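Local coordinates for alpha,alpha-trehalose-phosphate synthase (UDP-forming) (Burkholderia xenovorans, PDB 5V0T), which belongs to glycosyltransferase family 20 and has the two-domain GT-B architecture, with a uridine-5'-diphosphate molecule bound in the model, at residues R269-S274 with R364-G369; E286-F291 with V305-I310. All coordinates share one frame; numbering follows the deposited sequence.

Overall arrangement
Contact 1 pairs strand 270-275 with strand 368-371 in the middle of the six-stranded parallel sheet, and contact 2 lays helix 284-297 on strand 305-310, the neighbour of 270-275 on its other edge. Together they illustrate strand pairing and helix packing in one such sheet. Their centres are 11 Å apart, and Ser274 N lies 2.8 Å from Leu308 O where the strands meet, a probable hydrogen bond. One 1,2-ethanediol molecule bridges Arg269 and Ser306. The bound uridine-5'-diphosphate is nearest contact 2 at Gln309, whose side chain lies about 9 Å from it.

Contact 1. Residues R269-S274 with R364-G369. With EDO (1,2-ethanediol), chain K.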
loop_
_atom_site.group_PDB
_atom_site.type_symbol
_atom_site.label_atom_id
_atom_site.label_comp_id
_atom_site.label_asym_id
_atom_site.label_seq_id
_atom_site.Cartn_x
_atom_site.Cartn_y
_atom_site.Cartn_z
ATOM N N ARG A 269 18.861 -18.035 17.097
ATOM C CA ARG A 269 19.236 -16.734 16.554
ATOM C C ARG A 269 18.005 -15.840 16.507
ATOM O O ARG A 269 16.882 -16.309 16.315
ATOM C CB ARG A 269 19.829 -16.869 15.148
ATOM C CG ARG A 269 21.133 -17.659 15.108
ATOM C CD ARG A 269 21.704 -17.707 13.697
ATOM N NE ARG A 269 22.879 -18.575 13.656
ATOM C CZ ARG A 269 22.947 -19.719 12.989
ATOM N NH1 ARG A 269 24.063 -20.441 13.035
ATOM N NH2 ARG A 269 21.915 -20.139 12.272
ATOM N N LYS A 270 18.216 -14.540 16.690
ATOM C CA LYS A 270 17.085 -13.635 16.599
ATOM C C LYS A 270 16.699 -13.439 15.137
ATOM O O LYS A 270 17.493 -13.676 14.220
ATOM C CB LYS A 270 17.403 -12.293 17.274
ATOM C CG LYS A 270 17.604 -12.445 18.812
ATOM C CD LYS A 270 17.694 -11.078 19.498
ATOM C CE LYS A 270 17.792 -11.249 21.021
ATOM N NZ LYS A 270 17.980 -9.933 21.695
ATOM N N LEU A 271 15.466 -13.007 14.919
ATOM C CA LEU A 271 14.924 -12.882 13.571
ATOM C C LEU A 271 14.519 -11.444 13.296
ATOM O O LEU A 271 13.684 -10.882 14.011
ATOM C CB LEU A 271 13.725 -13.810 13.376
ATOM C CG LEU A 271 13.017 -13.722 12.026
ATOM C CD1 LEU A 271 13.980 -14.097 10.886
ATOM C CD2 LEU A 271 11.808 -14.644 12.036
ATOM N N ILE A 272 15.116 -10.858 12.269
ATOM C CA ILE A 272 14.610 -9.641 11.647
ATOM C C ILE A 272 13.780 -10.057 10.438
ATOM O O ILE A 272 14.245 -10.823 9.586
ATOM C CB ILE A 272 15.766 -8.714 11.232
ATOM C CG1 ILE A 272 16.651 -8.378 12.443
ATOM C CG2 ILE A 272 15.233 -7.456 10.530
ATOM C CD1 ILE A 272 17.993 -7.725 12.062
ATOM N N MET A 273 12.549 -9.552 10.344
ATOM C CA MET A 273 11.660 -9.968 9.267
ATOM C C MET A 273 11.128 -8.776 8.480
ATOM O O MET A 273 10.730 -7.762 9.055
ATOM C CB MET A 273 10.490 -10.793 9.815
ATOM C CG MET A 273 9.525 -11.293 8.714
ATOM S SD MET A 273 8.426 -12.512 9.424
ATOM C CE MET A 273 7.355 -12.842 8.007
ATOM N N SER A 274 11.110 -8.917 7.157
ATOM C CA SER A 274 10.511 -7.952 6.249
ATOM C C SER A 274 9.631 -8.683 5.244
ATOM O O SER A 274 9.926 -9.817 4.846
ATOM C CB SER A 274 11.579 -7.148 5.482
ATOM O OG SER A 274 12.347 -6.302 6.339
ATOM N N ARG A 364 4.807 -12.963 14.399
ATOM C CA ARG A 364 4.783 -13.161 15.845
ATOM C C ARG A 364 6.083 -13.765 16.377
ATOM O O ARG A 364 6.377 -13.617 17.566
ATOM C CB ARG A 364 3.580 -14.050 16.216
ATOM C CG ARG A 364 3.237 -14.196 17.718
ATOM C CD ARG A 364 1.895 -14.923 17.856
ATOM N NE ARG A 364 1.380 -15.037 19.228
ATOM C CZ ARG A 364 0.484 -14.208 19.768
ATOM N NH1 ARG A 364 0.007 -13.172 19.070
ATOM N NH2 ARG A 364 0.071 -14.404 21.014
ATOM N N THR A 365 6.871 -14.429 15.532
ATOM C CA THR A 365 8.153 -14.973 15.965
ATOM C C THR A 365 9.332 -14.038 15.711
ATOM O O THR A 365 10.450 -14.375 16.096
ATOM C CB THR A 365 8.441 -16.305 15.259
ATOM O OG1 THR A 365 8.927 -16.034 13.942
ATOM C CG2 THR A 365 7.183 -17.147 15.149
ATOM N N ALA A 366 9.121 -12.894 15.062
ATOM C CA ALA A 366 10.210 -12.020 14.640
ATOM C C ALA A 366 10.490 -10.959 15.703
ATOM O O ALA A 366 9.607 -10.161 16.042
ATOM C CB ALA A 366 9.868 -11.358 13.303
ATOM N N HIS A 367 11.730 -10.938 16.205
ATOM C CA HIS A 367 12.134 -9.946 17.202
ATOM C C HIS A 367 12.060 -8.530 16.657
ATOM O O HIS A 367 11.855 -7.575 17.424
ATOM C CB HIS A 367 13.559 -10.244 17.669
ATOM C CG HIS A 367 13.702 -11.602 18.258
ATOM N ND1 HIS A 367 13.805 -12.737 17.483
ATOM C CD2 HIS A 367 13.701 -12.018 19.547
ATOM C CE1 HIS A 367 13.869 -13.796 18.272
ATOM N NE2 HIS A 367 13.810 -13.386 19.527
ATOM N N VAL A 368 12.214 -8.373 15.346
ATOM C CA VAL A 368 12.206 -7.058 14.714
ATOM C C VAL A 368 11.375 -7.124 13.437
ATOM O O VAL A 368 11.612 -8.006 12.587
ATOM C CB VAL A 368 13.626 -6.554 14.389
ATOM C CG1 VAL A 368 13.544 -5.162 13.744
ATOM C CG2 VAL A 368 14.486 -6.519 15.660
ATOM N N GLY A 369 10.414 -6.229 13.321
ATOM C CA GLY A 369 9.703 -5.988 12.071
ATOM C C GLY A 369 10.346 -4.808 11.367
ATOM O O GLY A 369 10.376 -3.694 11.898
HETATM C C1 EDO K . 19.350 -19.152 9.609
HETATM O O1 EDO K . 19.875 -18.586 10.819
HETATM C C2 EDO K . 20.373 -18.956 8.496
HETATM O O2 EDO K . 21.448 -19.899 8.648
#
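With its CG anti to the carbonyl carbon (chi1 -59°), the His367 side chain is directed at the start of strand 270-275, and the same choice in Lys270 (chi1 -66°) lays the lysine chain across the imidazole. Lys270 CG stands 3.8 Å from the centroid of the His367 ring, almost exactly on its normal, a CH-pi contact in which the two side chains cross at about a right angle. The lysine then runs on, extended, until NZ meets the carbonyl of Leu431. His367 ND1 accepts a hydrogen bond from Leu271 N at 3.1 Å; the donor sits 31° out of the ring plane although its N-H points fairly straight. This side-chain acceptor thus takes up a strand N-H just before regular parallel pairing begins. From there Val368 N donates to Leu271 O (3.2 Å) and Met273 N to Val368 O (2.9 Å). Ile272 and Val368 lie side by side on one face of the sheet, CG1 of Ile272 4.0 Å from CB of Val368. On the other face Ala366 CB touches both Leu271 CD2 and Met273 CB, the latter at 3.6 Å. Just before Lys270, Arg269 leaves the backbone away from 364-369 and donates through NH2 to O1 of 1,2-ethanediol at 2.9 Å. The paired strands are central in the parallel sheet of this Rossmann-like GT-B domain: strand 305-310 flanks 270-275 on the opposite edge, Met273 reaches helix 356-363, and Val368 packs against helix 420-432.

Contact 2. Residues E286-F291 with V305-I310; sequences ERFRAF and VSFLQI. With EDO (1,2-ethanediol), chain K.
Val305 opens the row of contacts by bringing CG1 to the edge of the Phe291 ring, 4.2 Å from CE1. Ser306 turns away from helix 284-297, and its OG shares a hydrogen bond with O1 of 1,2-ethanediol while also meeting Thr345 O. Phe307 is the centre of an aromatic cluster. Its CG lies anti to the backbone N (chi1 172°), which carries the ring toward the helix between Phe288 and Phe291. Its CB rests 3.7 Å from the centroid of the Phe291 ring, over that face, while the ring edge approaches the same face with the planes at 63°. CE2 of Phe307 comes within 3.5 Å of Phe288 CD1 in an offset edge-to-face pair, and CZ lies 3.8 Å from Arg287 CD. Gln309 sends CG anti to its backbone N, to the edge of the Phe288 ring, and the bend at chi2 (74°) then swings OE1 to 3.3 Å from Arg287 NH1, a weak hydrogen bond. Its NE2 donates to Ile310 O at 3.0 Å, from well above the carbonyl plane. Helix and strand run nearly antiparallel, as the crossover of a beta-alpha-beta unit requires. The contact is mainly aromatic and apolar, with a polar patch at the Gln309 end, where Asp276 receives both the Arg287 salt bridge and the Gln309 amide, so this carboxylate probably balances the guanidinium and helps orient both side chains.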
loop_
_atom_site.group_PDB
_atom_site.type_symbol
_atom_site.label_atom_id
_atom_site.label_comp_id
_atom_site.label_asym_id
_atom_site.label_seq_id
_atom_site.Cartn_x
_atom_site.Cartn_y
_atom_site.Cartn_z
ATOM N N GLU A 286 18.599 -0.051 0.475
ATOM C CA GLU A 286 19.053 0.646 1.680
ATOM C C GLU A 286 18.854 -0.228 2.908
ATOM O O GLU A 286 19.692 -0.243 3.818
ATOM C CB GLU A 286 18.296 1.968 1.860
ATOM C CG GLU A 286 18.598 3.041 0.798
ATOM C CD GLU A 286 17.807 2.853 -0.486
ATOM O OE1 GLU A 286 17.059 1.861 -0.606
ATOM O OE2 GLU A 286 17.919 3.715 -1.382
ATOM N N ARG A 287 17.739 -0.947 2.946
ATOM C CA ARG A 287 17.433 -1.855 4.044
ATOM C C ARG A 287 18.494 -2.945 4.183
ATOM O O ARG A 287 18.953 -3.254 5.295
ATOM C CB ARG A 287 16.058 -2.464 3.785
ATOM C CG ARG A 287 15.578 -3.350 4.847
ATOM C CD ARG A 287 14.204 -3.851 4.589
ATOM N NE ARG A 287 13.245 -2.809 4.219
ATOM C CZ ARG A 287 12.002 -3.097 3.872
ATOM N NH1 ARG A 287 11.644 -4.370 3.868
ATOM N NH2 ARG A 287 11.131 -2.143 3.516
ATOM N N PHE A 288 18.885 -3.553 3.061
ATOM C CA PHE A 288 19.939 -4.569 3.098
ATOM C C PHE A 288 21.269 -3.956 3.530
ATOM O O PHE A 288 22.011 -4.557 4.312
ATOM C CB PHE A 288 20.089 -5.244 1.727
ATOM C CG PHE A 288 19.047 -6.320 1.427
ATOM C CD1 PHE A 288 17.753 -6.239 1.928
ATOM C CD2 PHE A 288 19.382 -7.405 0.621
ATOM C CE1 PHE A 288 16.799 -7.219 1.633
ATOM C CE2 PHE A 288 18.441 -8.396 0.316
ATOM C CZ PHE A 288 17.141 -8.296 0.829
ATOM N N ARG A 289 21.586 -2.761 3.025
ATOM C CA ARG A 289 22.847 -2.114 3.380
ATOM C C ARG A 289 22.927 -1.776 4.866
ATOM O O ARG A 289 24.020 -1.800 5.446
ATOM C CB ARG A 289 23.048 -0.858 2.521
ATOM C CG ARG A 289 23.295 -1.221 1.065
ATOM C CD ARG A 289 23.549 -0.039 0.138
ATOM N NE ARG A 289 23.838 -0.567 -1.192
ATOM C CZ ARG A 289 24.102 0.166 -2.267
ATOM N NH1 ARG A 289 24.130 1.487 -2.186
ATOM N NH2 ARG A 289 24.339 -0.436 -3.423
ATOM N N ALA A 290 21.801 -1.454 5.500
ATOM C CA ALA A 290 21.857 -1.160 6.929
ATOM C C ALA A 290 21.998 -2.431 7.763
ATOM O O ALA A 290 22.622 -2.397 8.827
ATOM C CB ALA A 290 20.616 -0.372 7.346
ATOM N N PHE A 291 21.437 -3.556 7.299
ATOM C CA PHE A 291 21.723 -4.828 7.952
ATOM C C PHE A 291 23.189 -5.199 7.782
ATOM O O PHE A 291 23.824 -5.688 8.720
ATOM C CB PHE A 291 20.816 -5.942 7.401
ATOM C CG PHE A 291 21.064 -7.309 8.038
ATOM C CD1 PHE A 291 20.831 -7.514 9.392
ATOM C CD2 PHE A 291 21.550 -8.377 7.282
ATOM C CE1 PHE A 291 21.063 -8.760 9.980
ATOM C CE2 PHE A 291 21.773 -9.632 7.859
ATOM C CZ PHE A 291 21.523 -9.829 9.214
ATOM N N VAL A 305 21.876 -13.503 14.523
ATOM C CA VAL A 305 20.654 -12.936 13.970
ATOM C C VAL A 305 20.630 -13.282 12.489
ATOM O O VAL A 305 21.679 -13.439 11.859
ATOM C CB VAL A 305 20.584 -11.401 14.207
ATOM C CG1 VAL A 305 21.783 -10.698 13.579
ATOM C CG2 VAL A 305 19.266 -10.799 13.678
ATOM N N SER A 306 19.432 -13.439 11.943
ATOM C CA SER A 306 19.241 -13.574 10.506
ATOM C C SER A 306 18.098 -12.673 10.069
ATOM O O SER A 306 17.209 -12.340 10.855
ATOM C CB SER A 306 18.944 -15.024 10.090
ATOM O OG SER A 306 20.140 -15.772 10.009
ATOM N N PHE A 307 18.151 -12.267 8.800
ATOM C CA PHE A 307 17.235 -11.297 8.216
ATOM C C PHE A 307 16.446 -12.044 7.139
ATOM O O PHE A 307 17.006 -12.448 6.112
ATOM C CB PHE A 307 18.024 -10.100 7.670
ATOM C CG PHE A 307 17.213 -9.108 6.870
ATOM C CD1 PHE A 307 15.834 -8.998 7.014
ATOM C CD2 PHE A 307 17.859 -8.267 5.959
ATOM C CE1 PHE A 307 15.100 -8.082 6.247
ATOM C CE2 PHE A 307 17.131 -7.343 5.182
ATOM C CZ PHE A 307 15.757 -7.248 5.342
ATOM N N LEU A 308 15.170 -12.282 7.413
ATOM C CA LEU A 308 14.247 -12.866 6.450
ATOM C C LEU A 308 13.582 -11.738 5.656
ATOM O O LEU A 308 12.829 -10.935 6.218
ATOM C CB LEU A 308 13.209 -13.718 7.183
ATOM C CG LEU A 308 12.069 -14.268 6.315
ATOM C CD1 LEU A 308 12.591 -15.224 5.239
ATOM C CD2 LEU A 308 11.002 -14.936 7.189
ATOM N N GLN A 309 13.856 -11.673 4.345
ATOM C CA GLN A 309 13.176 -10.740 3.446
ATOM C C GLN A 309 12.314 -11.558 2.495
ATOM O O GLN A 309 12.829 -12.226 1.588
ATOM C CB GLN A 309 14.156 -9.873 2.657
ATOM C CG GLN A 309 13.447 -9.022 1.572
ATOM C CD GLN A 309 12.675 -7.855 2.176
ATOM O OE1 GLN A 309 13.264 -6.995 2.800
ATOM N NE2 GLN A 309 11.341 -7.831 1.988
ATOM N N ILE A 310 11.013 -11.526 2.710
ATOM C CA ILE A 310 10.068 -12.076 1.748
ATOM C C ILE A 310 9.731 -10.953 0.772
ATOM O O ILE A 310 9.262 -9.880 1.180
ATOM C CB ILE A 310 8.823 -12.629 2.447
ATOM C CG1 ILE A 310 9.224 -13.821 3.314
ATOM C CG2 ILE A 310 7.763 -13.053 1.414
ATOM C CD1 ILE A 310 8.048 -14.480 4.097
HETATM C C1 EDO K . 19.350 -19.152 9.609
HETATM O O1 EDO K . 19.875 -18.586 10.819
HETATM C C2 EDO K . 20.373 -18.956 8.496
HETATM O O2 EDO K . 21.448 -19.899 8.648
#